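Local coordinates for peptidase (Pseudomonas aeruginosa, PDB 5LOX), which is an ancestral beta-subunit peptidase of the proteasome family that assembles helically and probably cleaves proteins as an Ntn hydrolase, at residues A[41-51]-A[107-118]; A[79-87]-A[123-133]. The protein carries 3 engineered substitutions. All coordinates share one frame; numbering follows the deposited sequence.

Contact 1 of 2, residues A[41-51]-A[107-118]. Engineered in segment 107-118: Met112 (natural residue Leu).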
loop_
_atom_site.group_PDB
_atom_site.type_symbol
_atom_site.label_atom_id
_atom_site.label_comp_id
_atom_site.label_asym_id
_atom_site.label_seq_id
_atom_site.Cartn_x
_atom_site.Cartn_y
_atom_site.Cartn_z
ATOM N N GLU A 41 108.710 1.659 71.954
ATOM C CA GLU A 41 109.298 1.113 70.722
ATOM C C GLU A 41 108.510 1.505 69.438
ATOM O O GLU A 41 109.119 1.952 68.456
ATOM C CB GLU A 41 109.488 -0.402 70.881
ATOM C CG GLU A 41 109.046 -1.296 69.722
ATOM C CD GLU A 41 109.909 -1.200 68.480
ATOM O OE1 GLU A 41 110.984 -0.595 68.522
ATOM O OE2 GLU A 41 109.486 -1.728 67.435
ATOM N N ARG A 42 107.182 1.377 69.418
ATOM C CA ARG A 42 106.450 1.747 68.197
ATOM C C ARG A 42 104.960 2.021 68.393
ATOM O O ARG A 42 104.321 1.451 69.274
ATOM C CB ARG A 42 106.688 0.690 67.104
ATOM C CG ARG A 42 105.592 -0.349 66.916
ATOM C CD ARG A 42 106.104 -1.789 66.771
ATOM N NE ARG A 42 107.395 -1.937 66.099
ATOM C CZ ARG A 42 107.600 -2.416 64.871
ATOM N NH1 ARG A 42 106.608 -2.825 64.099
ATOM N NH2 ARG A 42 108.834 -2.482 64.417
ATOM N N LEU A 43 104.436 2.896 67.546
ATOM C CA LEU A 43 103.007 3.086 67.390
ATOM C C LEU A 43 102.640 2.968 65.913
ATOM O O LEU A 43 103.247 3.613 65.070
ATOM C CB LEU A 43 102.573 4.469 67.851
ATOM C CG LEU A 43 101.161 4.806 67.328
ATOM C CD1 LEU A 43 100.117 4.154 68.208
ATOM C CD2 LEU A 43 100.910 6.291 67.251
ATOM N N LEU A 44 101.616 2.176 65.598
ATOM C CA LEU A 44 101.076 2.133 64.237
ATOM C C LEU A 44 99.579 2.245 64.267
ATOM O O LEU A 44 98.918 1.641 65.107
ATOM C CB LEU A 44 101.470 0.841 63.555
ATOM C CG LEU A 44 102.965 0.703 63.264
ATOM C CD1 LEU A 44 103.302 -0.749 62.951
ATOM C CD2 LEU A 44 103.367 1.615 62.119
ATOM N N VAL A 45 99.044 3.042 63.363
ATOM C CA VAL A 45 97.607 3.221 63.255
ATOM C C VAL A 45 97.173 2.786 61.874
ATOM O O VAL A 45 97.787 3.158 60.886
ATOM C CB VAL A 45 97.210 4.696 63.461
ATOM C CG1 VAL A 45 95.719 4.893 63.226
ATOM C CG2 VAL A 45 97.562 5.128 64.868
ATOM N N VAL A 46 96.085 2.040 61.807
ATOM C CA VAL A 46 95.488 1.684 60.527
ATOM C C VAL A 46 94.054 2.184 60.448
ATOM O O VAL A 46 93.251 1.934 61.355
ATOM C CB VAL A 46 95.473 0.168 60.352
ATOM C CG1 VAL A 46 94.780 -0.212 59.062
ATOM C CG2 VAL A 46 96.889 -0.366 60.355
ATOM N N GLN A 47 93.737 2.895 59.376
ATOM C CA GLN A 47 92.362 3.304 59.113
ATOM C C GLN A 47 91.843 2.599 57.902
ATOM O O GLN A 47 92.597 2.230 57.018
ATOM C CB GLN A 47 92.267 4.805 58.878
ATOM C CG GLN A 47 92.463 5.643 60.141
ATOM C CD GLN A 47 92.824 7.076 59.842
ATOM O OE1 GLN A 47 93.845 7.343 59.208
ATOM N NE2 GLN A 47 91.954 8.003 60.222
ATOM N N THR A 48 90.532 2.401 57.868
ATOM C CA THR A 48 89.896 1.567 56.836
ATOM C C THR A 48 88.795 2.308 56.132
ATOM O O THR A 48 88.097 3.118 56.733
ATOM C CB THR A 48 89.285 0.298 57.449
ATOM O OG1 THR A 48 88.277 0.669 58.397
ATOM C CG2 THR A 48 90.342 -0.507 58.172
ATOM N N ALA A 49 88.608 1.977 54.867
ATOM C CA ALA A 49 87.472 2.457 54.104
ATOM C C ALA A 49 87.161 1.449 53.032
ATOM O O ALA A 49 88.033 0.713 52.616
ATOM C CB ALA A 49 87.809 3.782 53.498
ATOM N N GLY A 50 85.907 1.379 52.600
ATOM C CA GLY A 50 85.516 0.431 51.556
ATOM C C GLY A 50 84.769 -0.737 52.128
ATOM O O GLY A 50 84.097 -0.617 53.121
ATOM N N ASN A 51 84.906 -1.884 51.499
ATOM C CA ASN A 51 84.123 -3.047 51.882
ATOM C C ASN A 51 84.421 -3.480 53.311
ATOM O O ASN A 51 85.550 -3.786 53.654
ATOM C CB ASN A 51 84.363 -4.214 50.897
ATOM C CG ASN A 51 83.531 -5.426 51.219
ATOM O OD1 ASN A 51 83.559 -5.933 52.329
ATOM N ND2 ASN A 51 82.769 -5.867 50.278
ATOM N N LEU A 107 84.455 -6.041 46.215
ATOM C CA LEU A 107 85.126 -6.354 47.485
ATOM C C LEU A 107 86.307 -5.482 47.858
ATOM O O LEU A 107 87.050 -5.812 48.764
ATOM C CB LEU A 107 85.633 -7.803 47.447
ATOM C CG LEU A 107 84.604 -8.902 47.182
ATOM C CD1 LEU A 107 85.291 -10.252 47.248
ATOM C CD2 LEU A 107 83.435 -8.811 48.159
ATOM N N SER A 108 86.509 -4.378 47.161
ATOM C CA SER A 108 87.751 -3.609 47.336
ATOM C C SER A 108 87.682 -2.719 48.545
ATOM O O SER A 108 86.595 -2.285 48.947
ATOM C CB SER A 108 88.038 -2.760 46.102
ATOM O OG SER A 108 86.917 -1.956 45.801
ATOM N N CYS A 109 88.843 -2.444 49.114
ATOM C CA CYS A 109 88.926 -1.422 50.138
ATOM C C CYS A 109 90.283 -0.762 50.159
ATOM O O CYS A 109 91.261 -1.298 49.646
ATOM C CB CYS A 109 88.590 -2.007 51.529
ATOM S SG CYS A 109 89.667 -3.353 51.998
ATOM N N SER A 110 90.337 0.335 50.902
ATOM C CA SER A 110 91.516 1.154 51.039
ATOM C C SER A 110 91.850 1.395 52.487
ATOM O O SER A 110 91.021 1.227 53.374
ATOM C CB SER A 110 91.256 2.461 50.320
ATOM O OG SER A 110 89.900 2.804 50.461
ATOM N N PHE A 111 93.094 1.785 52.728
ATOM C CA PHE A 111 93.617 1.905 54.083
ATOM C C PHE A 111 94.534 3.086 54.210
ATOM O O PHE A 111 95.145 3.492 53.243
ATOM C CB PHE A 111 94.455 0.683 54.411
ATOM C CG PHE A 111 93.701 -0.595 54.422
ATOM C CD1 PHE A 111 93.131 -1.052 55.587
ATOM C CD2 PHE A 111 93.587 -1.354 53.284
ATOM C CE1 PHE A 111 92.444 -2.247 55.620
ATOM C CE2 PHE A 111 92.917 -2.556 53.301
ATOM C CZ PHE A 111 92.342 -3.007 54.473
HETATM N N MSE A 112 94.684 3.603 55.426
HETATM C CA MSE A 112 95.857 4.458 55.759
HETATM C C MSE A 112 96.634 3.792 56.855
HETATM O O MSE A 112 96.062 3.162 57.732
HETATM C CB MSE A 112 95.531 5.900 56.147
HETATM C CG MSE A 112 94.754 6.448 54.977
HETATM SE SE MSE A 112 94.759 8.385 54.977
HETATM C CE MSE A 112 93.091 8.588 55.975
ATOM N N VAL A 113 97.951 3.866 56.739
ATOM C CA VAL A 113 98.843 3.282 57.692
ATOM C C VAL A 113 99.825 4.369 58.051
ATOM O O VAL A 113 100.529 4.865 57.200
ATOM C CB VAL A 113 99.614 2.105 57.097
ATOM C CG1 VAL A 113 100.560 1.530 58.136
ATOM C CG2 VAL A 113 98.648 1.040 56.611
ATOM N N GLY A 114 99.874 4.724 59.325
ATOM C CA GLY A 114 100.809 5.730 59.790
ATOM C C GLY A 114 101.293 5.440 61.184
ATOM O O GLY A 114 100.717 4.616 61.898
ATOM N N GLY A 115 102.373 6.094 61.566
ATOM C CA GLY A 115 102.909 5.898 62.899
ATOM C C GLY A 115 104.393 6.158 62.965
ATOM O O GLY A 115 104.934 6.861 62.121
ATOM N N GLN A 116 105.047 5.586 63.974
ATOM C CA GLN A 116 106.476 5.757 64.156
ATOM C C GLN A 116 107.086 4.542 64.799
ATOM O O GLN A 116 106.575 4.013 65.780
ATOM C CB GLN A 116 106.763 6.965 65.035
ATOM C CG GLN A 116 108.246 7.214 65.199
ATOM C CD GLN A 116 108.566 8.561 65.797
ATOM O OE1 GLN A 116 107.807 9.101 66.609
ATOM N NE2 GLN A 116 109.694 9.125 65.395
ATOM N N ILE A 117 108.218 4.131 64.258
ATOM C CA ILE A 117 109.010 3.048 64.830
ATOM C C ILE A 117 110.319 3.636 65.335
ATOM O O ILE A 117 110.898 4.495 64.686
ATOM C CB ILE A 117 109.257 1.967 63.762
ATOM C CG1 ILE A 117 107.943 1.218 63.505
ATOM C CG2 ILE A 117 110.346 1.021 64.187
ATOM C CD1 ILE A 117 107.991 0.291 62.319
ATOM N N ALA A 118 110.753 3.182 66.507
ATOM C CA ALA A 118 111.967 3.675 67.158
ATOM C C ALA A 118 113.108 3.755 66.178
ATOM O O ALA A 118 113.379 2.791 65.465
ATOM C CB ALA A 118 112.364 2.753 68.283
#

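Contact 2 of 2, residues A[79-87]-A[123-133]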
loop_
_atom_site.group_PDB
_atom_site.type_symbol
_atom_site.label_atom_id
_atom_site.label_comp_id
_atom_site.label_asym_id
_atom_site.label_seq_id
_atom_site.Cartn_x
_atom_site.Cartn_y
_atom_site.Cartn_z
ATOM N N VAL A 79 107.779 1.916 58.897
ATOM C CA VAL A 79 106.357 2.208 58.622
ATOM C C VAL A 79 106.038 1.833 57.181
ATOM O O VAL A 79 104.974 1.316 56.897
ATOM C CB VAL A 79 105.995 3.688 58.865
ATOM C CG1 VAL A 79 104.554 3.955 58.506
ATOM C CG2 VAL A 79 106.214 4.047 60.329
ATOM N N TYR A 80 106.989 2.071 56.286
ATOM C CA TYR A 80 106.870 1.589 54.932
ATOM C C TYR A 80 106.514 0.101 54.898
ATOM O O TYR A 80 105.519 -0.298 54.304
ATOM C CB TYR A 80 108.178 1.820 54.185
ATOM C CG TYR A 80 108.111 1.433 52.720
ATOM C CD1 TYR A 80 108.302 0.113 52.317
ATOM C CD2 TYR A 80 107.879 2.394 51.748
ATOM C CE1 TYR A 80 108.261 -0.240 50.993
ATOM C CE2 TYR A 80 107.852 2.052 50.417
ATOM C CZ TYR A 80 108.046 0.733 50.052
ATOM O OH TYR A 80 108.038 0.399 48.727
ATOM N N ASP A 81 107.347 -0.728 55.531
ATOM C CA ASP A 81 107.150 -2.194 55.512
ATOM C C ASP A 81 105.842 -2.604 56.174
ATOM O O ASP A 81 105.269 -3.623 55.822
ATOM C CB ASP A 81 108.319 -2.903 56.185
ATOM C CG ASP A 81 109.597 -2.833 55.373
ATOM O OD1 ASP A 81 109.536 -2.932 54.140
ATOM O OD2 ASP A 81 110.683 -2.688 55.982
ATOM N N ALA A 82 105.389 -1.814 57.143
ATOM C CA ALA A 82 104.095 -2.046 57.752
ATOM C C ALA A 82 103.009 -1.884 56.712
ATOM O O ALA A 82 102.104 -2.703 56.602
ATOM C CB ALA A 82 103.870 -1.079 58.911
ATOM N N THR A 83 103.091 -0.776 55.976
ATOM C CA THR A 83 102.121 -0.467 54.928
ATOM C C THR A 83 102.110 -1.612 53.936
ATOM O O THR A 83 101.065 -2.062 53.496
ATOM C CB THR A 83 102.483 0.858 54.226
ATOM O OG1 THR A 83 102.518 1.930 55.192
ATOM C CG2 THR A 83 101.492 1.187 53.149
ATOM N N ALA A 84 103.308 -2.055 53.560
ATOM C CA ALA A 84 103.449 -3.133 52.583
ATOM C C ALA A 84 102.789 -4.392 53.112
ATOM O O ALA A 84 102.184 -5.140 52.351
ATOM C CB ALA A 84 104.921 -3.381 52.268
ATOM N N LEU A 85 102.926 -4.622 54.413
ATOM C CA LEU A 85 102.377 -5.821 55.030
ATOM C C LEU A 85 100.859 -5.782 55.018
ATOM O O LEU A 85 100.217 -6.770 54.694
ATOM C CB LEU A 85 102.875 -5.994 56.450
ATOM C CG LEU A 85 102.255 -7.205 57.162
ATOM C CD1 LEU A 85 102.600 -8.520 56.477
ATOM C CD2 LEU A 85 102.700 -7.241 58.623
ATOM N N VAL A 86 100.295 -4.618 55.312
ATOM C CA VAL A 86 98.862 -4.460 55.230
ATOM C C VAL A 86 98.402 -4.797 53.812
ATOM O O VAL A 86 97.488 -5.582 53.626
ATOM C CB VAL A 86 98.436 -3.033 55.607
ATOM C CG1 VAL A 86 96.947 -2.831 55.367
ATOM C CG2 VAL A 86 98.755 -2.778 57.059
ATOM N N ALA A 87 99.039 -4.189 52.815
ATOM C CA ALA A 87 98.698 -4.435 51.418
ATOM C C ALA A 87 98.794 -5.920 51.077
ATOM O O ALA A 87 97.901 -6.495 50.475
ATOM C CB ALA A 87 99.610 -3.615 50.515
ATOM N N ALA A 123 105.837 8.470 59.919
ATOM C CA ALA A 123 105.434 8.448 58.503
ATOM C C ALA A 123 103.947 8.082 58.336
ATOM O O ALA A 123 103.288 7.639 59.279
ATOM C CB ALA A 123 106.293 7.479 57.737
ATOM N N LEU A 124 103.415 8.352 57.147
ATOM C CA LEU A 124 101.994 8.140 56.862
ATOM C C LEU A 124 101.829 7.741 55.422
ATOM O O LEU A 124 102.258 8.459 54.517
ATOM C CB LEU A 124 101.195 9.423 57.122
ATOM C CG LEU A 124 99.749 9.457 56.668
ATOM C CD1 LEU A 124 98.971 8.405 57.408
ATOM C CD2 LEU A 124 99.126 10.819 56.942
ATOM N N TYR A 125 101.152 6.630 55.190
ATOM C CA TYR A 125 100.879 6.163 53.826
ATOM C C TYR A 125 99.389 5.989 53.603
ATOM O O TYR A 125 98.618 5.810 54.557
ATOM C CB TYR A 125 101.584 4.834 53.580
ATOM C CG TYR A 125 103.076 4.914 53.653
ATOM C CD1 TYR A 125 103.706 5.008 54.897
ATOM C CD2 TYR A 125 103.864 4.900 52.498
ATOM C CE1 TYR A 125 105.082 5.092 54.993
ATOM C CE2 TYR A 125 105.242 4.976 52.574
ATOM C CZ TYR A 125 105.853 5.073 53.814
ATOM O OH TYR A 125 107.229 5.141 53.965
ATOM N N SER A 126 98.991 5.995 52.341
ATOM C CA SER A 126 97.633 5.606 51.964
ATOM C C SER A 126 97.712 4.495 50.930
ATOM O O SER A 126 98.455 4.604 49.971
ATOM C CB SER A 126 96.884 6.800 51.407
ATOM O OG SER A 126 95.736 6.382 50.688
ATOM N N ILE A 127 96.955 3.431 51.139
ATOM C CA ILE A 127 96.913 2.305 50.215
ATOM C C ILE A 127 95.638 2.399 49.404
ATOM O O ILE A 127 94.562 2.559 49.942
ATOM C CB ILE A 127 96.917 0.957 50.949
ATOM C CG1 ILE A 127 98.103 0.876 51.920
ATOM C CG2 ILE A 127 96.989 -0.194 49.954
ATOM C CD1 ILE A 127 98.128 -0.366 52.784
ATOM N N TYR A 128 95.759 2.264 48.097
ATOM C CA TYR A 128 94.609 2.363 47.214
ATOM C C TYR A 128 93.903 1.020 47.057
ATOM O O TYR A 128 94.458 -0.036 47.432
ATOM C CB TYR A 128 95.061 2.864 45.850
ATOM C CG TYR A 128 95.479 4.311 45.852
ATOM C CD1 TYR A 128 94.738 5.272 46.549
ATOM C CD2 TYR A 128 96.609 4.723 45.126
ATOM C CE1 TYR A 128 95.108 6.594 46.545
ATOM C CE2 TYR A 128 96.985 6.056 45.109
ATOM C CZ TYR A 128 96.224 6.983 45.827
ATOM O OH TYR A 128 96.590 8.311 45.824
ATOM N N PRO A 129 92.676 1.041 46.487
ATOM C CA PRO A 129 91.971 -0.214 46.193
ATOM C C PRO A 129 92.799 -1.274 45.490
ATOM O O PRO A 129 92.679 -2.466 45.867
ATOM C CB PRO A 129 90.834 0.236 45.312
ATOM C CG PRO A 129 90.485 1.570 45.883
ATOM C CD PRO A 129 91.778 2.196 46.327
ATOM N N GLN A 130 93.717 -0.845 44.621
ATOM C CA GLN A 130 94.510 -1.757 43.810
ATOM C C GLN A 130 95.817 -2.195 44.491
ATOM O O GLN A 130 96.517 -3.056 43.955
ATOM C CB GLN A 130 94.844 -1.177 42.448
ATOM C CG GLN A 130 93.763 -0.306 41.825
ATOM C CD GLN A 130 93.715 1.119 42.401
ATOM O OE1 GLN A 130 92.630 1.689 42.542
ATOM N NE2 GLN A 130 94.891 1.707 42.728
ATOM N N GLY A 131 96.118 -1.699 45.691
ATOM C CA GLY A 131 97.178 -2.312 46.539
ATOM C C GLY A 131 98.525 -1.613 46.492
ATOM O O GLY A 131 99.462 -2.001 47.228
ATOM N N ASN A 132 98.609 -0.591 45.640
ATOM C CA ASN A 132 99.779 0.281 45.567
ATOM C C ASN A 132 99.528 1.521 46.425
ATOM O O ASN A 132 98.386 1.867 46.721
ATOM C CB ASN A 132 100.071 0.696 44.122
ATOM C CG ASN A 132 98.930 1.536 43.501
ATOM O OD1 ASN A 132 97.802 1.504 43.974
ATOM N ND2 ASN A 132 99.230 2.284 42.438
ATOM N N PHE A 133 100.592 2.122 46.915
ATOM C CA PHE A 133 100.417 3.150 47.903
ATOM C C PHE A 133 101.276 4.365 47.712
ATOM O O PHE A 133 102.360 4.286 47.132
ATOM C CB PHE A 133 100.602 2.557 49.325
ATOM C CG PHE A 133 101.836 1.714 49.499
ATOM C CD1 PHE A 133 103.016 2.323 49.945
ATOM C CD2 PHE A 133 101.807 0.334 49.324
ATOM C CE1 PHE A 133 104.160 1.575 50.162
ATOM C CE2 PHE A 133 102.937 -0.414 49.540
ATOM C CZ PHE A 133 104.122 0.202 49.955
#

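Contact 1 of 2, residues A[41-51]-A[107-118]
Ile117 lies alongside Arg42; the two form a non-hydrogen-bonded pair of the antiparallel strands 42-50 and 109-117, and their side chains point the same way. Ile117 CD1 sits over one face of the guanidinium, toward its rim, 3.6 Å from Arg42 NH2. The arginine chain bends at chi2 and chi3, which lays the flat head beside Ile117 CD1. Glu41 OE2 meets Arg42 NE in a salt bridge. Arg42 NH2 also bonds to Val76 O.

Gln47 and Met112 form a hydrogen-bonded pair on the other face of the sheet. Gln47 N gives to Met112 O at 2.9 Å, and Met112 N returns the bond to Gln47 O at 3.0 Å. Gln47 CG stands beside its own backbone N (chi1 -72°), and the side chain crosses that of Met112. Gln47 OE1 rests 3.5 Å from Met112 CE. Gln47 NE2 is buried but bonds to Ser16 OG and Val4 O. Met112 is an engineered selenomethionine where the natural residue is leucine.

At the far end, Asn51 lies beside Leu107, with Asn51 ND2 3.7 Å from Leu107 CD2. Asn51 N bonds to Ser108 O at 3.1 Å. Its OD1 accepts from Thr54 N and caps helix 52-66.

The two strands are the second and third of a five-stranded antiparallel sheet. Gln47 and Met112 face strand 2-8 of the other sheet, inside the sandwich. Val46, Phe111 and Val113 face helices 52-66 and 79-97.

Contact 2 of 2, residues A[79-87]-A[123-133]
Thr83 points its methyl at Phe133 and turns its hydroxyl back to its own helix. Thr83 CG2, anti to the backbone N, lies over the centre of the Phe133 ring, 3.7 Å from the centroid, in a CH-pi contact. The same methyl also meets Ile127 CG1 at 3.6 Å, as the two side chains slide past each other. With chi1 at -59°, OG1 comes round beside the backbone N and bonds to Val79 O at 3.1 Å. That carbonyl also takes the helical bond from Thr83 N, from the opposite face of its plane. OG1 also touches Tyr125 CD1.

Helix 79-97 here covers strands 109-117, 123-127 and 133-135 of the five-stranded sheet. This is one outer layer of the alpha-beta-beta-alpha sandwich of Ntn hydrolases, in which two stacked sheets lie between helices. Helix segment 79-87 and strand 123-127 run in nearly the same direction, 22° apart.

Tyr80, Tyr125 and Phe133 form an aromatic cluster between helix and sheet. The edge of the Phe133 ring meets the face of Tyr80. These centroids are 5.3 Å apart, with planes at 69°. Tyr125 OH comes to the edge of the Tyr80 ring. Val79 CG1 meets the edge of Tyr125, 3.7 Å from CE1. Further along the helix, Ile127 CD1 packs against Val86 CG1 at 3.8 Å, while Ala87 CB rests near Gly131 O.

Overall arrangement
Contacts 1 and 2 share one sheet, and their centres are about 8 Å apart. Strand 109-117 of contact 1 pairs directly with strand 123-127 of contact 2. Val113 O lies 2.7 Å from Tyr125 N, and Phe111 O lies 2.8 Å from Ile127 N; both are probable hydrogen bonds. Helix 79-97 bridges the two, since Val86 touches Phe111 and Val113 as well as Ile127. Along the chain the segments of the two contacts alternate. Contact 1 also borders Thr1, which Ala49 touches. As in proteasome beta subunits, that N-terminal threonine is probably the nucleophile. Contact 2 belongs to the outer helix-covered face of the sheet.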